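Local coordinates for protein ATP-dependent Clp protease proteolytic subunit (Listeria monocytogenes, PDB 4JCQ) that probably degrades misfolded proteins as the proteolytic subunit of an ATP-dependent serine protease whose heptameric rings enclose a central cavity, at residues Pro109-Gly121 with Glu156-Leu168. Residues are numbered along the deposited sequence; the frame is centred on the assembly and turned at random.
Sequences PNTRYMIHQPAGG and EQISKDTDRNFWL
The flat indole of Trp167 slots between Arg112 and Met114. Over one face lies the Arg112 guanidinium in a cation-pi contact, its plane turned 32° from the ring; a planar cation on an aliphatic stem suits this face, since CD also rests on the indole. Over the opposite face Met114 CB makes a CH-pi contact, 3.8 Å from the centroid of the six-membered ring. With CG anti to the backbone N (chi1 -177°), unbranched Met114 lays its polarisable SD across the five-membered ring, 3.9 Å from its centroid, a Met-aromatic contact. At the edge of the indole, Tyr113 and Leu168 form a single antiparallel bridge, bonded both ways: Tyr113 N to Leu168 O at 2.9 Å, Leu168 N to Tyr113 O at 2.6 Å. In this ClpP fold, strand 111-114 also pairs with strand 88-90 and leads to His116, predicted to be catalytic. Asn165 OD1 stands 3.1 Å above the centre of the His116 ring plane, without a hydrogen bond, while Arg164 O approaches the ring edge. Further along, Gln117 N donates to a lone pair of Thr162 O at 2.9 Å. Branched Ile115 packs into a hollow walled by Asp161 CB, 3.5 Å from its CD1, Thr162 CG2 and Ile158 CD1.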
loop_
_atom_site.group_PDB
_atom_site.type_symbol
_atom_site.label_atom_id
_atom_site.label_comp_id
_atom_site.label_asym_id
_atom_site.label_seq_id
_atom_site.Cartn_x
_atom_site.Cartn_y
_atom_site.Cartn_z
ATOM N N PRO H 109 24.006 -27.104 -3.900
ATOM C CA PRO H 109 23.795 -28.562 -3.928
ATOM C C PRO H 109 22.335 -29.014 -4.017
ATOM O O PRO H 109 22.034 -29.968 -4.738
ATOM C CB PRO H 109 24.415 -29.034 -2.605
ATOM C CG PRO H 109 25.374 -27.957 -2.223
ATOM C CD PRO H 109 24.718 -26.686 -2.679
ATOM N N ASN H 110 21.440 -28.339 -3.297
ATOM C CA ASN H 110 20.038 -28.743 -3.253
ATOM C C ASN H 110 19.193 -28.027 -4.302
ATOM O O ASN H 110 18.379 -27.150 -3.990
ATOM C CB ASN H 110 19.474 -28.575 -1.841
ATOM C CG ASN H 110 20.061 -29.574 -0.867
ATOM O OD1 ASN H 110 19.707 -30.753 -0.884
ATOM N ND2 ASN H 110 20.969 -29.112 -0.014
ATOM N N THR H 111 19.410 -28.421 -5.554
ATOM C CA THR H 111 18.767 -27.808 -6.707
ATOM C C THR H 111 18.440 -28.887 -7.730
ATOM O O THR H 111 19.237 -29.802 -7.953
ATOM C CB THR H 111 19.685 -26.754 -7.368
ATOM O OG1 THR H 111 20.250 -25.907 -6.361
ATOM C CG2 THR H 111 18.916 -25.895 -8.376
ATOM N N ARG H 112 17.262 -28.783 -8.338
ATOM C CA ARG H 112 16.905 -29.629 -9.474
ATOM C C ARG H 112 16.616 -28.782 -10.714
ATOM O O ARG H 112 16.225 -27.615 -10.604
ATOM C CB ARG H 112 15.735 -30.567 -9.142
ATOM C CG ARG H 112 14.569 -29.924 -8.407
ATOM C CD ARG H 112 13.429 -30.916 -8.236
ATOM N NE ARG H 112 12.271 -30.316 -7.578
ATOM C CZ ARG H 112 11.027 -30.778 -7.673
ATOM N NH1 ARG H 112 10.039 -30.165 -7.034
ATOM N NH2 ARG H 112 10.765 -31.848 -8.411
ATOM N N TYR H 113 16.827 -29.380 -11.884
ATOM C CA TYR H 113 16.758 -28.679 -13.167
ATOM C C TYR H 113 15.820 -29.396 -14.131
ATOM O O TYR H 113 15.799 -30.627 -14.180
ATOM C CB TYR H 113 18.160 -28.576 -13.788
ATOM C CG TYR H 113 19.107 -27.683 -13.013
ATOM C CD1 TYR H 113 19.364 -26.380 -13.434
ATOM C CD2 TYR H 113 19.732 -28.135 -11.849
ATOM C CE1 TYR H 113 20.221 -25.554 -12.722
ATOM C CE2 TYR H 113 20.588 -27.316 -11.130
ATOM C CZ TYR H 113 20.825 -26.026 -11.571
ATOM O OH TYR H 113 21.668 -25.208 -10.861
ATOM N N MET H 114 15.049 -28.625 -14.896
ATOM C CA MET H 114 14.172 -29.188 -15.927
ATOM C C MET H 114 14.124 -28.278 -17.148
ATOM O O MET H 114 13.767 -27.109 -17.035
ATOM C CB MET H 114 12.761 -29.424 -15.379
ATOM C CG MET H 114 11.813 -30.075 -16.382
ATOM S SD MET H 114 10.201 -30.483 -15.696
ATOM C CE MET H 114 9.477 -28.857 -15.482
ATOM N N ILE H 115 14.477 -28.813 -18.315
ATOM C CA ILE H 115 14.516 -27.986 -19.525
ATOM C C ILE H 115 13.205 -27.970 -20.319
ATOM O O ILE H 115 13.115 -27.291 -21.343
ATOM C CB ILE H 115 15.715 -28.314 -20.452
ATOM C CG1 ILE H 115 15.531 -29.661 -21.158
ATOM C CG2 ILE H 115 17.032 -28.237 -19.686
ATOM C CD1 ILE H 115 16.376 -29.795 -22.407
ATOM N N HIS H 116 12.198 -28.700 -19.838
ATOM C CA HIS H 116 10.859 -28.673 -20.436
ATOM C C HIS H 116 10.418 -27.269 -20.721
ATOM O O HIS H 116 10.541 -26.392 -19.866
ATOM C CB HIS H 116 9.837 -29.331 -19.516
ATOM C CG HIS H 116 8.410 -29.208 -20.006
ATOM N ND1 HIS H 116 7.553 -28.292 -19.517
ATOM C CD2 HIS H 116 7.715 -29.916 -20.983
ATOM C CE1 HIS H 116 6.364 -28.413 -20.140
ATOM N NE2 HIS H 116 6.465 -29.408 -21.037
ATOM N N GLN H 117 9.907 -27.044 -21.926
ATOM C CA GLN H 117 9.372 -25.741 -22.298
ATOM C C GLN H 117 7.893 -25.878 -22.635
ATOM O O GLN H 117 7.512 -26.786 -23.375
ATOM C CB GLN H 117 10.144 -25.143 -23.483
ATOM C CG GLN H 117 11.654 -25.021 -23.284
ATOM C CD GLN H 117 12.053 -24.057 -22.173
ATOM O OE1 GLN H 117 11.402 -23.040 -21.949
ATOM N NE2 GLN H 117 13.143 -24.373 -21.480
ATOM N N PRO H 118 7.047 -24.988 -22.079
ATOM C CA PRO H 118 5.615 -25.009 -22.389
ATOM C C PRO H 118 5.374 -24.702 -23.864
ATOM O O PRO H 118 5.994 -23.789 -24.413
ATOM C CB PRO H 118 5.044 -23.895 -21.504
ATOM C CG PRO H 118 6.205 -23.007 -21.201
ATOM C CD PRO H 118 7.390 -23.920 -21.124
ATOM N N ALA H 119 4.491 -25.472 -24.496
ATOM C CA ALA H 119 4.225 -25.334 -25.928
ATOM C C ALA H 119 3.685 -23.947 -26.286
ATOM O O ALA H 119 4.150 -23.319 -27.241
ATOM C CB ALA H 119 3.274 -26.424 -26.397
ATOM N N GLY H 120 2.714 -23.472 -25.511
ATOM C CA GLY H 120 2.146 -22.140 -25.715
ATOM C C GLY H 120 3.042 -21.030 -25.192
ATOM O O GLY H 120 2.838 -19.857 -25.513
ATOM N N GLY H 121 4.037 -21.405 -24.388
ATOM C CA GLY H 121 4.952 -20.452 -23.763
ATOM C C GLY H 121 4.411 -19.867 -22.470
ATOM O O GLY H 121 4.987 -18.920 -21.929
ATOM N N GLU H 156 18.789 -32.497 -31.569
ATOM C CA GLU H 156 17.856 -33.616 -31.430
ATOM C C GLU H 156 17.625 -34.018 -29.972
ATOM O O GLU H 156 16.493 -34.315 -29.583
ATOM C CB GLU H 156 18.338 -34.819 -32.246
ATOM C CG GLU H 156 17.263 -35.864 -32.512
ATOM C CD GLU H 156 17.721 -36.966 -33.451
ATOM O OE1 GLU H 156 17.423 -38.145 -33.168
ATOM O OE2 GLU H 156 18.377 -36.659 -34.471
ATOM N N GLN H 157 18.693 -34.026 -29.176
ATOM C CA GLN H 157 18.595 -34.337 -27.749
ATOM C C GLN H 157 17.758 -33.289 -27.016
ATOM O O GLN H 157 16.875 -33.635 -26.226
ATOM C CB GLN H 157 19.987 -34.465 -27.115
ATOM C CG GLN H 157 19.985 -34.915 -25.658
ATOM C CD GLN H 157 19.416 -36.311 -25.466
ATOM O OE1 GLN H 157 19.856 -37.268 -26.102
ATOM N NE2 GLN H 157 18.437 -36.433 -24.579
ATOM N N ILE H 158 18.037 -32.016 -27.296
ATOM C CA ILE H 158 17.312 -30.903 -26.682
ATOM C C ILE H 158 15.837 -30.908 -27.095
ATOM O O ILE H 158 14.954 -30.746 -26.253
ATOM C CB ILE H 158 17.975 -29.539 -27.004
ATOM C CG1 ILE H 158 19.413 -29.485 -26.460
ATOM C CG2 ILE H 158 17.141 -28.377 -26.470
ATOM C CD1 ILE H 158 19.556 -29.750 -24.970
ATOM N N SER H 159 15.590 -31.110 -28.390
ATOM C CA SER H 159 14.233 -31.155 -28.940
ATOM C C SER H 159 13.368 -32.221 -28.265
ATOM O O SER H 159 12.185 -31.998 -27.998
ATOM C CB SER H 159 14.276 -31.391 -30.453
ATOM O OG SER H 159 12.981 -31.298 -31.021
ATOM N N LYS H 160 13.969 -33.378 -27.991
ATOM C CA LYS H 160 13.295 -34.446 -27.263
ATOM C C LYS H 160 12.995 -34.022 -25.822
ATOM O O LYS H 160 11.878 -34.197 -25.334
ATOM C CB LYS H 160 14.151 -35.719 -27.279
ATOM C CG LYS H 160 13.549 -36.898 -26.531
ATOM C CD LYS H 160 14.549 -38.035 -26.391
ATOM C CE LYS H 160 14.005 -39.141 -25.502
ATOM N NZ LYS H 160 14.982 -40.255 -25.339
ATOM N N ASP H 161 13.992 -33.438 -25.164
ATOM C CA ASP H 161 13.916 -33.148 -23.735
ATOM C C ASP H 161 13.072 -31.925 -23.359
ATOM O O ASP H 161 12.513 -31.878 -22.264
ATOM C CB ASP H 161 15.324 -33.070 -23.136
ATOM C CG ASP H 161 16.019 -34.427 -23.092
ATOM O OD1 ASP H 161 15.331 -35.465 -23.231
ATOM O OD2 ASP H 161 17.253 -34.462 -22.908
ATOM N N THR H 162 12.968 -30.948 -24.260
ATOM C CA THR H 162 12.100 -29.786 -24.021
ATOM C C THR H 162 10.617 -30.139 -24.161
ATOM O O THR H 162 9.753 -29.415 -23.657
ATOM C CB THR H 162 12.426 -28.590 -24.944
ATOM O OG1 THR H 162 12.363 -28.998 -26.316
ATOM C CG2 THR H 162 13.807 -28.020 -24.635
ATOM N N ASP H 163 10.333 -31.247 -24.847
ATOM C CA ASP H 163 8.959 -31.692 -25.070
ATOM C C ASP H 163 8.525 -32.817 -24.123
ATOM O O ASP H 163 7.529 -33.500 -24.373
ATOM C CB ASP H 163 8.750 -32.104 -26.532
ATOM C CG ASP H 163 7.323 -31.883 -27.000
ATOM O OD1 ASP H 163 6.792 -32.743 -27.729
ATOM O OD2 ASP H 163 6.724 -30.852 -26.630
ATOM N N ARG H 164 9.277 -33.008 -23.042
ATOM C CA ARG H 164 8.860 -33.908 -21.964
ATOM C C ARG H 164 9.179 -33.315 -20.591
ATOM O O ARG H 164 9.895 -32.319 -20.497
ATOM C CB ARG H 164 9.445 -35.318 -22.142
ATOM C CG ARG H 164 10.961 -35.423 -22.100
ATOM C CD ARG H 164 11.403 -36.800 -22.571
ATOM N NE ARG H 164 12.751 -37.139 -22.119
ATOM C CZ ARG H 164 13.027 -37.833 -21.016
ATOM N NH1 ARG H 164 12.051 -38.272 -20.230
ATOM N NH2 ARG H 164 14.288 -38.087 -20.693
ATOM N N ASN H 165 8.632 -33.920 -19.539
ATOM C CA ASN H 165 8.749 -33.391 -18.182
ATOM C C ASN H 165 9.579 -34.286 -17.275
ATOM O O ASN H 165 9.042 -35.158 -16.589
ATOM C CB ASN H 165 7.360 -33.179 -17.571
ATOM C CG ASN H 165 6.604 -32.046 -18.226
ATOM O OD1 ASN H 165 6.783 -30.880 -17.875
ATOM N ND2 ASN H 165 5.743 -32.383 -19.177
ATOM N N PHE H 166 10.890 -34.071 -17.276
ATOM C CA PHE H 166 11.769 -34.835 -16.401
ATOM C C PHE H 166 12.764 -33.945 -15.663
ATOM O O PHE H 166 13.399 -33.062 -16.248
ATOM C CB PHE H 166 12.471 -35.969 -17.163
ATOM C CG PHE H 166 13.585 -35.512 -18.055
ATOM C CD1 PHE H 166 14.911 -35.718 -17.690
ATOM C CD2 PHE H 166 13.314 -34.878 -19.260
ATOM C CE1 PHE H 166 15.944 -35.299 -18.510
ATOM C CE2 PHE H 166 14.343 -34.453 -20.082
ATOM C CZ PHE H 166 15.659 -34.667 -19.709
ATOM N N TRP H 167 12.880 -34.192 -14.366
ATOM C CA TRP H 167 13.765 -33.427 -13.511
ATOM C C TRP H 167 15.135 -34.029 -13.456
ATOM O O TRP H 167 15.294 -35.241 -13.310
ATOM C CB TRP H 167 13.170 -33.319 -12.116
ATOM C CG TRP H 167 12.006 -32.363 -12.055
ATOM C CD1 TRP H 167 10.648 -32.665 -12.145
ATOM C CD2 TRP H 167 12.063 -30.904 -11.899
ATOM N NE1 TRP H 167 9.885 -31.528 -12.051
ATOM C CE2 TRP H 167 10.670 -30.436 -11.901
ATOM C CE3 TRP H 167 13.087 -29.974 -11.759
ATOM C CZ2 TRP H 167 10.347 -29.094 -11.768
ATOM C CZ3 TRP H 167 12.747 -28.622 -11.626
ATOM C CH2 TRP H 167 11.409 -28.196 -11.630
ATOM N N LEU H 168 16.139 -33.170 -13.591
ATOM C CA LEU H 168 17.527 -33.568 -13.447
ATOM C C LEU H 168 18.026 -33.174 -12.067
ATOM O O LEU H 168 17.783 -32.055 -11.605
ATOM C CB LEU H 168 18.391 -32.894 -14.517
ATOM C CG LEU H 168 18.125 -33.230 -15.987
ATOM C CD1 LEU H 168 18.720 -32.157 -16.884
ATOM C CD2 LEU H 168 18.671 -34.604 -16.349
HETATM O O HOH W 1 15.072 -31.688 -18.256
HETATM O O HOH W 2 6.010 -28.809 -24.761
#